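Local coordinates for protein taurocyamine kinase (Schistosoma mansoni, PDB 4WOD) that reversibly transfers a phosphate group between ATP and taurocyamine, acting as a magnesium-dependent phosphagen kinase built from two fused kinase repeats, at residues Thr483-Gly488 with Lys604-Gly609; Val542-Leu547 with Asn574-Leu579; Asp623-Ile628 with Ser633-Ser638; Asn687-Gly692 with Ala699-Glu704. The protein carries 4 engineered substitutions. One frame throughout, in Å; residues are numbered along the deposited sequence.

Interaction 1 (Thr483-Gly488 with Lys604-Gly609); sequences TRVRVG and KRLIEG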
loop_
_atom_site.group_PDB
_atom_site.type_symbol
_atom_site.label_atom_id
_atom_site.label_comp_id
_atom_site.label_asym_id
_atom_site.label_seq_id
_atom_site.Cartn_x
_atom_site.Cartn_y
_atom_site.Cartn_z
ATOM N N THR A 483 14.357 -28.864 12.466
ATOM C CA THR A 483 13.702 -28.570 13.736
ATOM C C THR A 483 13.970 -27.114 14.121
ATOM O O THR A 483 15.013 -26.559 13.787
ATOM C CB THR A 483 14.199 -29.533 14.840
ATOM O OG1 THR A 483 14.034 -30.881 14.386
ATOM C CG2 THR A 483 13.429 -29.343 16.159
ATOM N N ARG A 484 13.020 -26.514 14.835
ATOM C CA ARG A 484 13.034 -25.104 15.143
ATOM C C ARG A 484 12.237 -24.907 16.434
ATOM O O ARG A 484 11.194 -25.542 16.627
ATOM C CB ARG A 484 12.423 -24.312 13.969
ATOM C CG ARG A 484 12.439 -22.761 14.043
ATOM C CD ARG A 484 11.571 -22.209 12.884
ATOM N NE ARG A 484 11.547 -20.746 12.723
ATOM C CZ ARG A 484 10.598 -19.944 13.211
ATOM N NH1 ARG A 484 9.612 -20.443 13.933
ATOM N NH2 ARG A 484 10.639 -18.630 12.991
ATOM N N VAL A 485 12.749 -24.079 17.336
ATOM C CA VAL A 485 11.927 -23.576 18.444
ATOM C C VAL A 485 12.148 -22.080 18.528
ATOM O O VAL A 485 13.268 -21.616 18.455
ATOM C CB VAL A 485 12.249 -24.223 19.818
ATOM C CG1 VAL A 485 11.198 -23.784 20.867
ATOM C CG2 VAL A 485 12.281 -25.725 19.711
ATOM N N ARG A 486 11.075 -21.316 18.679
ATOM C CA ARG A 486 11.235 -19.890 18.878
ATOM C C ARG A 486 10.385 -19.390 20.042
ATOM O O ARG A 486 9.434 -20.069 20.468
ATOM C CB ARG A 486 10.883 -19.115 17.604
ATOM C CG ARG A 486 9.441 -19.182 17.161
ATOM C CD ARG A 486 8.541 -18.111 17.826
ATOM N NE ARG A 486 7.194 -18.100 17.245
ATOM C CZ ARG A 486 6.070 -17.847 17.910
ATOM N NH1 ARG A 486 6.091 -17.593 19.211
ATOM N NH2 ARG A 486 4.912 -17.854 17.261
ATOM N N VAL A 487 10.719 -18.195 20.523
ATOM C CA VAL A 487 9.844 -17.477 21.458
ATOM C C VAL A 487 9.725 -16.012 21.080
ATOM O O VAL A 487 10.621 -15.455 20.435
ATOM C CB VAL A 487 10.343 -17.557 22.925
ATOM C CG1 VAL A 487 10.254 -18.998 23.470
ATOM C CG2 VAL A 487 11.750 -16.987 23.042
ATOM N N GLY A 488 8.615 -15.386 21.480
ATOM C CA GLY A 488 8.513 -13.942 21.447
ATOM C C GLY A 488 8.926 -13.334 22.779
ATOM O O GLY A 488 8.757 -13.975 23.807
ATOM N N LYS A 604 17.926 -26.586 23.780
ATOM C CA LYS A 604 19.017 -26.181 24.648
ATOM C C LYS A 604 19.637 -24.857 24.167
ATOM O O LYS A 604 19.780 -23.926 24.953
ATOM C CB LYS A 604 20.079 -27.283 24.713
ATOM C CG LYS A 604 21.191 -27.026 25.746
ATOM C CD LYS A 604 22.020 -28.285 26.008
ATOM C CE LYS A 604 23.199 -28.000 26.935
ATOM N NZ LYS A 604 24.149 -27.066 26.282
ATOM N N ARG A 605 19.974 -24.775 22.878
ATOM C CA ARG A 605 20.555 -23.561 22.303
ATOM C C ARG A 605 19.601 -22.374 22.462
ATOM O O ARG A 605 20.013 -21.293 22.873
ATOM C CB ARG A 605 20.898 -23.770 20.818
ATOM C CG ARG A 605 21.613 -22.605 20.177
ATOM C CD ARG A 605 22.187 -22.992 18.812
ATOM N NE ARG A 605 21.177 -23.608 17.965
ATOM C CZ ARG A 605 21.169 -24.883 17.595
ATOM N NH1 ARG A 605 22.150 -25.695 17.960
ATOM N NH2 ARG A 605 20.181 -25.338 16.837
ATOM N N LEU A 606 18.323 -22.584 22.145
ATOM C CA LEU A 606 17.335 -21.536 22.389
ATOM C C LEU A 606 17.341 -21.046 23.843
ATOM O O LEU A 606 17.452 -19.841 24.072
ATOM C CB LEU A 606 15.923 -22.001 22.033
ATOM C CG LEU A 606 14.911 -20.866 22.272
ATOM C CD1 LEU A 606 15.300 -19.582 21.485
ATOM C CD2 LEU A 606 13.505 -21.300 21.913
ATOM N N ILE A 607 17.210 -21.949 24.819
ATOM C CA ILE A 607 17.081 -21.518 26.223
ATOM C C ILE A 607 18.311 -20.718 26.677
ATOM O O ILE A 607 18.205 -19.676 27.345
ATOM C CB ILE A 607 16.847 -22.722 27.193
ATOM C CG1 ILE A 607 15.602 -23.519 26.787
ATOM C CG2 ILE A 607 16.738 -22.239 28.644
ATOM C CD1 ILE A 607 14.373 -22.678 26.548
ATOM N N GLU A 608 19.481 -21.186 26.273
ATOM C CA GLU A 608 20.712 -20.539 26.662
ATOM C C GLU A 608 20.807 -19.153 26.030
ATOM O O GLU A 608 21.326 -18.227 26.648
ATOM C CB GLU A 608 21.908 -21.400 26.271
ATOM C CG GLU A 608 22.034 -22.650 27.132
ATOM C CD GLU A 608 23.069 -23.615 26.596
ATOM O OE1 GLU A 608 23.675 -23.317 25.535
ATOM O OE2 GLU A 608 23.258 -24.676 27.231
ATOM N N GLY A 609 20.264 -19.006 24.823
ATOM C CA GLY A 609 20.247 -17.715 24.163
ATOM C C GLY A 609 19.294 -16.723 24.811
ATOM O O GLY A 609 19.570 -15.524 24.901
#

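Interaction 2 (Val542-Leu547 with Asn574-Leu579); sequences VEDHFL and NSKTFL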
loop_
_atom_site.group_PDB
_atom_site.type_symbol
_atom_site.label_atom_id
_atom_site.label_comp_id
_atom_site.label_asym_id
_atom_site.label_seq_id
_atom_site.Cartn_x
_atom_site.Cartn_y
_atom_site.Cartn_z
ATOM N N VAL A 542 18.386 -12.485 1.849
ATOM C CA VAL A 542 17.280 -12.837 0.962
ATOM C C VAL A 542 17.459 -14.253 0.420
ATOM O O VAL A 542 16.514 -15.039 0.419
ATOM C CB VAL A 542 17.137 -11.861 -0.231
ATOM C CG1 VAL A 542 15.896 -12.224 -1.054
ATOM C CG2 VAL A 542 17.048 -10.410 0.250
ATOM N N GLU A 543 18.671 -14.569 -0.031
ATOM C CA GLU A 543 19.004 -15.928 -0.462
ATOM C C GLU A 543 18.603 -16.996 0.563
ATOM O O GLU A 543 18.056 -18.044 0.210
ATOM C CB GLU A 543 20.505 -16.051 -0.734
ATOM C CG GLU A 543 20.848 -16.972 -1.905
ATOM C CD GLU A 543 22.205 -17.664 -1.752
ATOM O OE1 GLU A 543 22.704 -17.796 -0.607
ATOM O OE2 GLU A 543 22.786 -18.054 -2.787
ATOM N N ASP A 544 18.891 -16.733 1.833
ATOM C CA ASP A 544 18.608 -17.700 2.890
ATOM C C ASP A 544 17.147 -17.671 3.322
ATOM O O ASP A 544 16.783 -18.328 4.288
ATOM C CB ASP A 544 19.495 -17.440 4.109
ATOM C CG ASP A 544 20.953 -17.724 3.840
ATOM O OD1 ASP A 544 21.234 -18.497 2.904
ATOM O OD2 ASP A 544 21.812 -17.186 4.565
ATOM N N HIS A 545 16.323 -16.898 2.621
ATOM C CA HIS A 545 14.931 -16.688 3.015
ATOM C C HIS A 545 14.856 -16.171 4.450
ATOM O O HIS A 545 13.942 -16.522 5.199
ATOM C CB HIS A 545 14.097 -17.974 2.882
ATOM C CG HIS A 545 14.077 -18.539 1.497
ATOM N ND1 HIS A 545 15.117 -19.288 0.983
ATOM C CD2 HIS A 545 13.150 -18.457 0.513
ATOM C CE1 HIS A 545 14.827 -19.644 -0.257
ATOM N NE2 HIS A 545 13.640 -19.154 -0.565
ATOM N N PHE A 546 15.836 -15.358 4.831
ATOM C CA PHE A 546 15.766 -14.630 6.089
ATOM C C PHE A 546 15.239 -13.249 5.740
ATOM O O PHE A 546 16.004 -12.312 5.551
ATOM C CB PHE A 546 17.126 -14.542 6.784
ATOM C CG PHE A 546 17.695 -15.870 7.193
ATOM C CD1 PHE A 546 16.893 -17.000 7.250
ATOM C CD2 PHE A 546 19.043 -15.986 7.523
ATOM C CE1 PHE A 546 17.423 -18.225 7.621
ATOM C CE2 PHE A 546 19.578 -17.203 7.901
ATOM C CZ PHE A 546 18.769 -18.326 7.951
ATOM N N LEU A 547 13.921 -13.149 5.614
ATOM C CA LEU A 547 13.304 -11.938 5.102
ATOM C C LEU A 547 12.771 -11.067 6.219
ATOM O O LEU A 547 12.368 -11.545 7.263
ATOM C CB LEU A 547 12.163 -12.281 4.136
ATOM C CG LEU A 547 12.513 -13.234 2.991
ATOM C CD1 LEU A 547 11.240 -13.718 2.308
ATOM C CD2 LEU A 547 13.451 -12.553 2.007
ATOM N N ASN A 574 27.087 -17.639 13.008
ATOM C CA ASN A 574 27.644 -17.993 11.715
ATOM C C ASN A 574 26.955 -19.181 11.065
ATOM O O ASN A 574 26.713 -19.177 9.845
ATOM C CB ASN A 574 29.138 -18.280 11.838
ATOM C CG ASN A 574 29.804 -18.405 10.484
ATOM O OD1 ASN A 574 29.974 -19.505 9.961
ATOM N ND2 ASN A 574 30.162 -17.266 9.896
ATOM N N SER A 575 26.640 -20.193 11.878
ATOM C CA SER A 575 25.970 -21.409 11.427
ATOM C C SER A 575 24.507 -21.218 11.045
ATOM O O SER A 575 23.885 -22.140 10.513
ATOM C CB SER A 575 26.033 -22.482 12.520
ATOM O OG SER A 575 27.370 -22.846 12.781
ATOM N N LYS A 576 23.960 -20.044 11.367
ATOM C CA LYS A 576 22.549 -19.725 11.131
ATOM C C LYS A 576 21.603 -20.679 11.860
ATOM O O LYS A 576 20.529 -21.010 11.355
ATOM C CB LYS A 576 22.242 -19.711 9.627
ATOM C CG LYS A 576 23.007 -18.636 8.894
ATOM C CD LYS A 576 22.945 -18.804 7.390
ATOM C CE LYS A 576 24.183 -18.179 6.740
ATOM N NZ LYS A 576 24.097 -18.091 5.257
ATOM N N THR A 577 21.998 -21.071 13.069
ATOM C CA THR A 577 21.219 -21.970 13.906
ATOM C C THR A 577 20.657 -21.247 15.119
ATOM O O THR A 577 19.882 -21.811 15.883
ATOM C CB THR A 577 22.046 -23.159 14.390
ATOM O OG1 THR A 577 23.153 -22.688 15.163
ATOM C CG2 THR A 577 22.546 -23.967 13.205
ATOM N N PHE A 578 21.044 -19.992 15.272
ATOM C CA PHE A 578 20.485 -19.131 16.299
ATOM C C PHE A 578 20.294 -17.751 15.674
ATOM O O PHE A 578 21.237 -17.172 15.146
ATOM C CB PHE A 578 21.398 -19.066 17.542
ATOM C CG PHE A 578 20.843 -18.204 18.640
ATOM C CD1 PHE A 578 19.824 -18.674 19.453
ATOM C CD2 PHE A 578 21.321 -16.914 18.836
ATOM C CE1 PHE A 578 19.290 -17.870 20.466
ATOM C CE2 PHE A 578 20.793 -16.104 19.853
ATOM C CZ PHE A 578 19.776 -16.583 20.652
ATOM N N LEU A 579 19.061 -17.253 15.693
ATOM C CA LEU A 579 18.735 -16.006 15.003
ATOM C C LEU A 579 17.786 -15.185 15.860
ATOM O O LEU A 579 17.030 -15.751 16.637
ATOM C CB LEU A 579 18.082 -16.274 13.642
ATOM C CG LEU A 579 18.625 -17.432 12.785
ATOM C CD1 LEU A 579 17.836 -18.683 13.116
ATOM C CD2 LEU A 579 18.553 -17.103 11.297
HETATM O O HOH W 1 23.442 -19.991 3.192
#

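Interaction 3 (Asp623-Ile628 with Ser633-Ser638); sequences DKYGYI and SNLGTS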
loop_
_atom_site.group_PDB
_atom_site.type_symbol
_atom_site.label_atom_id
_atom_site.label_comp_id
_atom_site.label_asym_id
_atom_site.label_seq_id
_atom_site.Cartn_x
_atom_site.Cartn_y
_atom_site.Cartn_z
ATOM N N ASP A 623 1.738 -11.775 35.917
ATOM C CA ASP A 623 1.268 -12.784 36.859
ATOM C C ASP A 623 0.060 -13.535 36.275
ATOM O O ASP A 623 -0.100 -14.737 36.476
ATOM C CB ASP A 623 0.904 -12.138 38.196
ATOM C CG ASP A 623 2.078 -12.058 39.152
ATOM O OD1 ASP A 623 3.213 -12.427 38.766
ATOM O OD2 ASP A 623 1.858 -11.618 40.304
ATOM N N LYS A 624 -0.770 -12.808 35.538
ATOM C CA LYS A 624 -1.922 -13.370 34.839
ATOM C C LYS A 624 -1.508 -14.215 33.614
ATOM O O LYS A 624 -1.894 -15.385 33.495
ATOM C CB LYS A 624 -2.873 -12.246 34.376
ATOM C CG LYS A 624 -3.324 -11.258 35.475
ATOM C CD LYS A 624 -4.384 -10.250 34.972
ATOM C CE LYS A 624 -3.796 -9.164 34.078
ATOM N NZ LYS A 624 -2.959 -8.141 34.784
ATOM N N TYR A 625 -0.716 -13.630 32.713
ATOM C CA TYR A 625 -0.532 -14.225 31.377
ATOM C C TYR A 625 0.876 -14.736 31.038
ATOM O O TYR A 625 1.097 -15.181 29.913
ATOM C CB TYR A 625 -0.948 -13.211 30.297
ATOM C CG TYR A 625 -2.321 -12.618 30.526
ATOM C CD1 TYR A 625 -3.429 -13.442 30.715
ATOM C CD2 TYR A 625 -2.503 -11.238 30.585
ATOM C CE1 TYR A 625 -4.689 -12.905 30.942
ATOM C CE2 TYR A 625 -3.754 -10.694 30.805
ATOM C CZ TYR A 625 -4.839 -11.527 30.991
ATOM O OH TYR A 625 -6.081 -10.973 31.216
ATOM N N GLY A 626 1.832 -14.672 31.961
ATOM C CA GLY A 626 3.186 -15.110 31.607
ATOM C C GLY A 626 3.896 -14.061 30.760
ATOM O O GLY A 626 3.715 -12.869 30.999
ATOM N N TYR A 627 4.703 -14.474 29.776
ATOM C CA TYR A 627 5.390 -13.482 28.955
ATOM C C TYR A 627 4.385 -12.684 28.122
ATOM O O TYR A 627 3.456 -13.231 27.514
ATOM C CB TYR A 627 6.486 -14.123 28.073
ATOM C CG TYR A 627 7.699 -14.486 28.918
ATOM C CD1 TYR A 627 8.516 -13.494 29.439
ATOM C CD2 TYR A 627 7.976 -15.805 29.246
ATOM C CE1 TYR A 627 9.606 -13.805 30.234
ATOM C CE2 TYR A 627 9.056 -16.138 30.046
ATOM C CZ TYR A 627 9.866 -15.132 30.538
ATOM O OH TYR A 627 10.936 -15.451 31.342
ATOM N N ILE A 628 4.554 -11.373 28.163
ATOM C CA ILE A 628 3.692 -10.452 27.425
ATOM C C ILE A 628 4.211 -10.241 26.013
ATOM O O ILE A 628 5.417 -10.082 25.805
ATOM C CB ILE A 628 3.595 -9.102 28.159
ATOM C CG1 ILE A 628 2.856 -9.312 29.479
ATOM C CG2 ILE A 628 2.906 -8.028 27.276
ATOM C CD1 ILE A 628 3.175 -8.254 30.496
ATOM N N SER A 633 -2.422 -13.860 21.133
ATOM C CA SER A 633 -2.321 -15.259 20.757
ATOM C C SER A 633 -0.995 -15.874 21.216
ATOM O O SER A 633 -0.876 -17.106 21.328
ATOM C CB SER A 633 -2.454 -15.408 19.241
ATOM O OG SER A 633 -1.306 -14.892 18.585
ATOM N N ASN A 634 0.000 -15.021 21.470
ATOM C CA ASN A 634 1.340 -15.515 21.769
ATOM C C ASN A 634 1.880 -15.269 23.176
ATOM O O ASN A 634 3.094 -15.192 23.376
ATOM C CB ASN A 634 2.320 -14.957 20.757
ATOM C CG ASN A 634 2.878 -16.039 19.871
ATOM O OD1 ASN A 634 3.733 -16.814 20.295
ATOM N ND2 ASN A 634 2.367 -16.130 18.638
ATOM N N LEU A 635 0.974 -15.165 24.141
ATOM C CA LEU A 635 1.296 -15.108 25.566
ATOM C C LEU A 635 1.717 -16.424 26.243
ATOM O O LEU A 635 1.774 -17.478 25.618
ATOM C CB LEU A 635 0.074 -14.580 26.325
ATOM C CG LEU A 635 -0.523 -13.271 25.847
ATOM C CD1 LEU A 635 -1.920 -13.096 26.494
ATOM C CD2 LEU A 635 0.392 -12.103 26.202
ATOM N N GLY A 636 1.988 -16.341 27.544
ATOM C CA GLY A 636 2.365 -17.505 28.332
ATOM C C GLY A 636 3.829 -17.838 28.121
ATOM O O GLY A 636 4.708 -17.134 28.606
ATOM N N THR A 637 4.076 -18.913 27.382
ATOM C CA THR A 637 5.430 -19.297 27.002
ATOM C C THR A 637 5.914 -18.505 25.804
ATOM O O THR A 637 7.116 -18.334 25.610
ATOM C CB THR A 637 5.508 -20.778 26.625
ATOM O OG1 THR A 637 4.682 -21.001 25.473
ATOM C CG2 THR A 637 5.054 -21.655 27.774
ATOM N N SER A 638 4.957 -18.083 24.980
ATOM C CA SER A 638 5.228 -17.478 23.687
ATOM C C SER A 638 6.084 -18.391 22.825
ATOM O O SER A 638 6.872 -17.909 22.031
ATOM C CB SER A 638 5.928 -16.130 23.848
ATOM O OG SER A 638 5.896 -15.427 22.619
#

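Interaction 4 (Asn687-Gly692 with Ala699-Glu704); sequences NKRRLG and AHEMAE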
loop_
_atom_site.group_PDB
_atom_site.type_symbol
_atom_site.label_atom_id
_atom_site.label_comp_id
_atom_site.label_asym_id
_atom_site.label_seq_id
_atom_site.Cartn_x
_atom_site.Cartn_y
_atom_site.Cartn_z
ATOM N N ASN A 687 3.448 -27.278 18.022
ATOM C CA ASN A 687 2.508 -27.251 19.136
ATOM C C ASN A 687 1.548 -26.099 18.951
ATOM O O ASN A 687 1.940 -25.014 18.511
ATOM C CB ASN A 687 3.221 -27.133 20.483
ATOM C CG ASN A 687 4.086 -25.879 20.596
ATOM O OD1 ASN A 687 5.125 -25.769 19.941
ATOM N ND2 ASN A 687 3.675 -24.940 21.456
ATOM N N LYS A 688 0.284 -26.321 19.275
ATOM C CA LYS A 688 -0.677 -25.238 19.185
ATOM C C LYS A 688 -0.718 -24.398 20.473
ATOM O O LYS A 688 -0.920 -23.187 20.423
ATOM C CB LYS A 688 -2.058 -25.794 18.859
ATOM C CG LYS A 688 -3.003 -24.775 18.261
ATOM C CD LYS A 688 -4.419 -25.322 18.179
ATOM C CE LYS A 688 -4.700 -26.322 19.298
ATOM N NZ LYS A 688 -6.034 -26.086 19.936
ATOM N N ARG A 689 -0.495 -25.028 21.622
ATOM C CA ARG A 689 -0.638 -24.317 22.890
ATOM C C ARG A 689 0.472 -23.297 23.109
ATOM O O ARG A 689 1.605 -23.499 22.663
ATOM C CB ARG A 689 -0.668 -25.307 24.052
ATOM C CG ARG A 689 -1.893 -26.220 24.029
ATOM C CD ARG A 689 -1.765 -27.323 25.058
ATOM N NE ARG A 689 -2.164 -26.871 26.381
ATOM C CZ ARG A 689 -1.960 -27.556 27.500
ATOM N NH1 ARG A 689 -1.339 -28.731 27.466
ATOM N NH2 ARG A 689 -2.372 -27.057 28.657
ATOM N N ARG A 690 0.147 -22.210 23.809
ATOM C CA ARG A 690 1.144 -21.193 24.188
ATOM C C ARG A 690 1.037 -20.844 25.665
ATOM O O ARG A 690 2.040 -20.576 26.338
ATOM C CB ARG A 690 0.965 -19.907 23.374
ATOM C CG ARG A 690 1.095 -20.089 21.887
ATOM C CD ARG A 690 2.552 -20.105 21.458
ATOM N NE ARG A 690 2.640 -20.109 19.993
ATOM C CZ ARG A 690 2.533 -21.210 19.252
ATOM N NH1 ARG A 690 2.361 -22.387 19.845
ATOM N NH2 ARG A 690 2.610 -21.139 17.927
ATOM N N LEU A 691 -0.204 -20.839 26.142
ATOM C CA LEU A 691 -0.548 -20.337 27.468
ATOM C C LEU A 691 -1.220 -21.450 28.274
ATOM O O LEU A 691 -2.025 -22.207 27.736
ATOM C CB LEU A 691 -1.473 -19.120 27.331
ATOM C CG LEU A 691 -2.045 -18.452 28.574
ATOM C CD1 LEU A 691 -0.944 -17.700 29.271
ATOM C CD2 LEU A 691 -3.179 -17.521 28.207
ATOM N N GLY A 692 -0.881 -21.568 29.553
ATOM C CA GLY A 692 -1.485 -22.583 30.398
ATOM C C GLY A 692 -0.627 -23.825 30.537
ATOM O O GLY A 692 -1.064 -24.845 31.068
ATOM N N ALA A 699 7.333 -27.908 24.440
ATOM C CA ALA A 699 8.248 -28.617 23.560
ATOM C C ALA A 699 7.988 -30.131 23.608
ATOM O O ALA A 699 8.136 -30.820 22.600
ATOM C CB ALA A 699 9.694 -28.299 23.928
ATOM N N HIS A 700 7.590 -30.642 24.771
ATOM C CA HIS A 700 7.336 -32.077 24.901
ATOM C C HIS A 700 6.052 -32.485 24.181
ATOM O O HIS A 700 5.993 -33.562 23.590
ATOM C CB HIS A 700 7.262 -32.493 26.364
ATOM C CG HIS A 700 7.308 -33.975 26.568
ATOM N ND1 HIS A 700 6.553 -34.622 27.521
ATOM C CD2 HIS A 700 8.020 -34.938 25.936
ATOM C CE1 HIS A 700 6.808 -35.918 27.478
ATOM N NE2 HIS A 700 7.692 -36.135 26.521
ATOM N N GLU A 701 5.037 -31.622 24.224
ATOM C CA GLU A 701 3.808 -31.884 23.493
ATOM C C GLU A 701 4.105 -32.035 22.003
ATOM O O GLU A 701 3.622 -32.983 21.373
ATOM C CB GLU A 701 2.763 -30.786 23.729
ATOM C CG GLU A 701 2.064 -30.932 25.070
ATOM C CD GLU A 701 0.813 -30.089 25.192
ATOM O OE1 GLU A 701 0.262 -29.655 24.154
ATOM O OE2 GLU A 701 0.375 -29.870 26.340
ATOM N N MET A 702 4.907 -31.128 21.443
ATOM C CA MET A 702 5.255 -31.234 20.029
ATOM C C MET A 702 5.950 -32.564 19.778
ATOM O O MET A 702 5.540 -33.319 18.902
ATOM C CB MET A 702 6.133 -30.069 19.565
ATOM C CG MET A 702 6.410 -30.090 18.069
ATOM S SD MET A 702 7.881 -31.070 17.660
ATOM C CE MET A 702 9.195 -29.907 17.981
ATOM N N ALA A 703 6.986 -32.851 20.564
ATOM C CA ALA A 703 7.752 -34.088 20.421
ATOM C C ALA A 703 6.863 -35.348 20.499
ATOM O O ALA A 703 6.921 -36.209 19.621
ATOM C CB ALA A 703 8.853 -34.149 21.476
ATOM N N GLU A 704 6.039 -35.442 21.537
ATOM C CA GLU A 704 5.135 -36.577 21.689
ATOM C C GLU A 704 4.191 -36.694 20.494
ATOM O O GLU A 704 3.949 -37.795 19.998
ATOM C CB GLU A 704 4.326 -36.462 22.983
ATOM C CG GLU A 704 5.112 -36.781 24.234
ATOM C CD GLU A 704 4.234 -36.874 25.461
ATOM O OE1 GLU A 704 4.247 -35.929 26.277
ATOM O OE2 GLU A 704 3.524 -37.894 25.608
HETATM O O HOH W 2 0.237 -28.100 21.774
#

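Interaction 1 (Thr483-Gly488 with Lys604-Gly609)
Leu606 lays its CD2 methyl over the strand 483-488 between the side chains of Val485 and Val487, and nearly the whole contact passes through that single branch. CD2 meets Val485 CG1 at 3.5 Å and lies equally close, 3.5 Å, to Val485 O, so it packs on backbone as well as on side chain. It then reaches Arg486 CA at 4.0 Å and, more loosely, Val487 CG1 at 4.3 Å. The side chains of Leu606 and Val485 cross at about a right angle, methyl against methyl. In Val485 the first torsion, chi1 -172°, carries CG1 to the side of the carbonyl carbon, where the leucine methyl arrives. No hydrogen bond joins the two segments; dispersion and the exclusion of water hold them. The segments run in nearly the same direction, their axes 23° apart and 8.7 Å from each other at the closest point.

Alternation along the strand divides the labour. Val485 and Val487 turn toward the helix, while Arg484 and Arg486 turn away, on the side where ATP probably binds. The guanidinium of Arg486 has its hydrogen-bonding partner in Asn634. On the helix, Lys604 NZ and Glu608 OE2 form a salt bridge of 2.7 Å one turn apart, well away from the strand. Leu606 also touches Ile590 and Ser592 on the neighbouring strand 588-595, so its end rests on two adjacent strands. A helix laid along the central strands of an antiparallel sheet, with predicted nucleotide-binding arginines on the other face, is typical of the phosphagen kinase catalytic domain.

Interaction 2 (Val542-Leu547 with Asn574-Leu579)
Phe546 is the last residue of the Schellman motif that ends helix 535-543, after His545 as C-prime residue at positive phi, and packs its ring against Leu579 at the start of strand 578-582. This is the tight part of the contact. Leu579 CD2 sits over one face of the ring, 3.7 Å from the centroid and 21° off the normal, a CH-pi contact made by one methyl. The opposite face is covered from within its own segment by Asp544 CB, so the ring is sandwiched. Phe546 reaches this slot with CG beside its backbone N, chi1 -63°. Lys576 CG meets the ring edge in its plane, 3.8 Å from Phe546 CE2.

Toward solvent the contact changes from apolar to ionic. There the extended chain of Lys576 ends in a salt bridge to Asp544, a partly exposed pair, the amine approaching the syn side of the carboxylate but 24° out of its plane. Asp544 OD1 also has a weak hydrogen bond from Gln540. The neighbouring His545 is a predicted ATP-binding residue. Lys576 NZ lies 2.6 Å from Asp544 OD2, and a water bridges to the other oxygen, accepting from NZ and donating to Asp544 OD1 at 2.7 Å.

Interaction 3 (Asp623-Ile628 with Ser633-Ser638)
The segment that follows the predicted active-site residue Cys631 folds back here on the short strand 626-627, and two glycines let the backbones come together. Gly626 and Gly636 have their CA atoms 4.1 Å apart, and the backbone angles of Gly626, with positive phi, by themselves call for glycine. The firm link is Tyr627 N to Gly636 O, 2.9 Å, with the donor in the carbonyl plane on a lone pair. In the other direction Gly636 N makes two weak, bent bonds, to Tyr625 O at 2.8 Å with an angle of 123° at the hydrogen, and to Tyr627 O at 3.4 Å. Gly636 belongs to a type II' turn from Leu635 to Ser638, to which its positive phi is suited.

Leu635 supplies the apolar side. With CG beside its backbone N (chi1 -53°), it lies alongside Tyr625, both side chains pointing the same way. Its CD1 touches Tyr625 CB at 3.9 Å, while CD2 rests on the backbone, 3.9 Å from Ile628 CA. Leu635 CA also makes a CA-H...O contact of 3.5 Å with Tyr627 O. Beyond the pair, Ile444 of helix 437-448 touches both Tyr625 and Leu635, and Tyr625 OH is hydrogen-bonded to Asp441 of that helix. The contact closes the base of the short loop that carries the predicted active-site residue Cys631, beside a short hairpin of the phosphagen kinase catalytic domain.

Interaction 4 (Asn687-Gly692 with Ala699-Glu704)
A partly exposed ion pair and a small buried contact join the loop leaving strand 682-687 to helix 695-715, the last helix of the chain. The ionic half pairs Arg689 with Glu701. NH1 of Arg689 approaches OE2 of Glu701 near the guanidinium plane, and the guanidinium and carboxylate planes are 29° apart, nearly coplanar. The modelled separation of these two atoms, 2.3 Å, is too short to be taken at face value, so the detail of this salt bridge is doubtful. A bend at chi3 (83°) turns the end of Arg689, and its chain crosses that of Glu701 at about a right angle. The second oxygen, Glu701 OE1, accepts a hydrogen bond from a water at 2.8 Å, and that water in turn accepts from Arg689 N at 3.2 Å, so both carboxylate oxygens are tied to the same residue.

This is a strand-loop-helix connection at the C-terminal end of the catalytic domain, in which the chain leaves the sheet at strand 682-687 and the helix packs back against it. At the buried end Asn687 CB faces Met702 CB at 4.2 Å, while the thioether leads away toward Ala641 and Val643 of strand 639-646. The amide of Asn687 bonds with the backbone of that strand, at Ala641 and Met639. Within the loop, Arg690 NH1 donates to two carbonyl oxygens, Asn687 O at 3.0 Å and Arg689 O at 3.1 Å, both oxygens lying close to the Arg690 guanidinium plane.

Overall arrangement
All four contacts lie in the second C-terminal catalytic domain of the chain, and the other three gather around interaction 1, whose centre lies about 15 Å from that of interaction 2, 16 Å from interaction 3 and 14 Å from interaction 4. Interaction 2 falls between the two segments of interaction 1 in sequence; interactions 3 and 4 follow in turn. Strands 480-489 and 578-582 share the eight-stranded antiparallel sheet, and Arg605 NE reaches Thr577 O between interactions 1 and 2. Arg486 with Asn634 links interaction 1 to 3, and Thr637 with Arg690 links 3 to 4. Strand 480-489 and the loop after strand 682-687 are therefore both tied to the loop beside the predicted active-site cysteine.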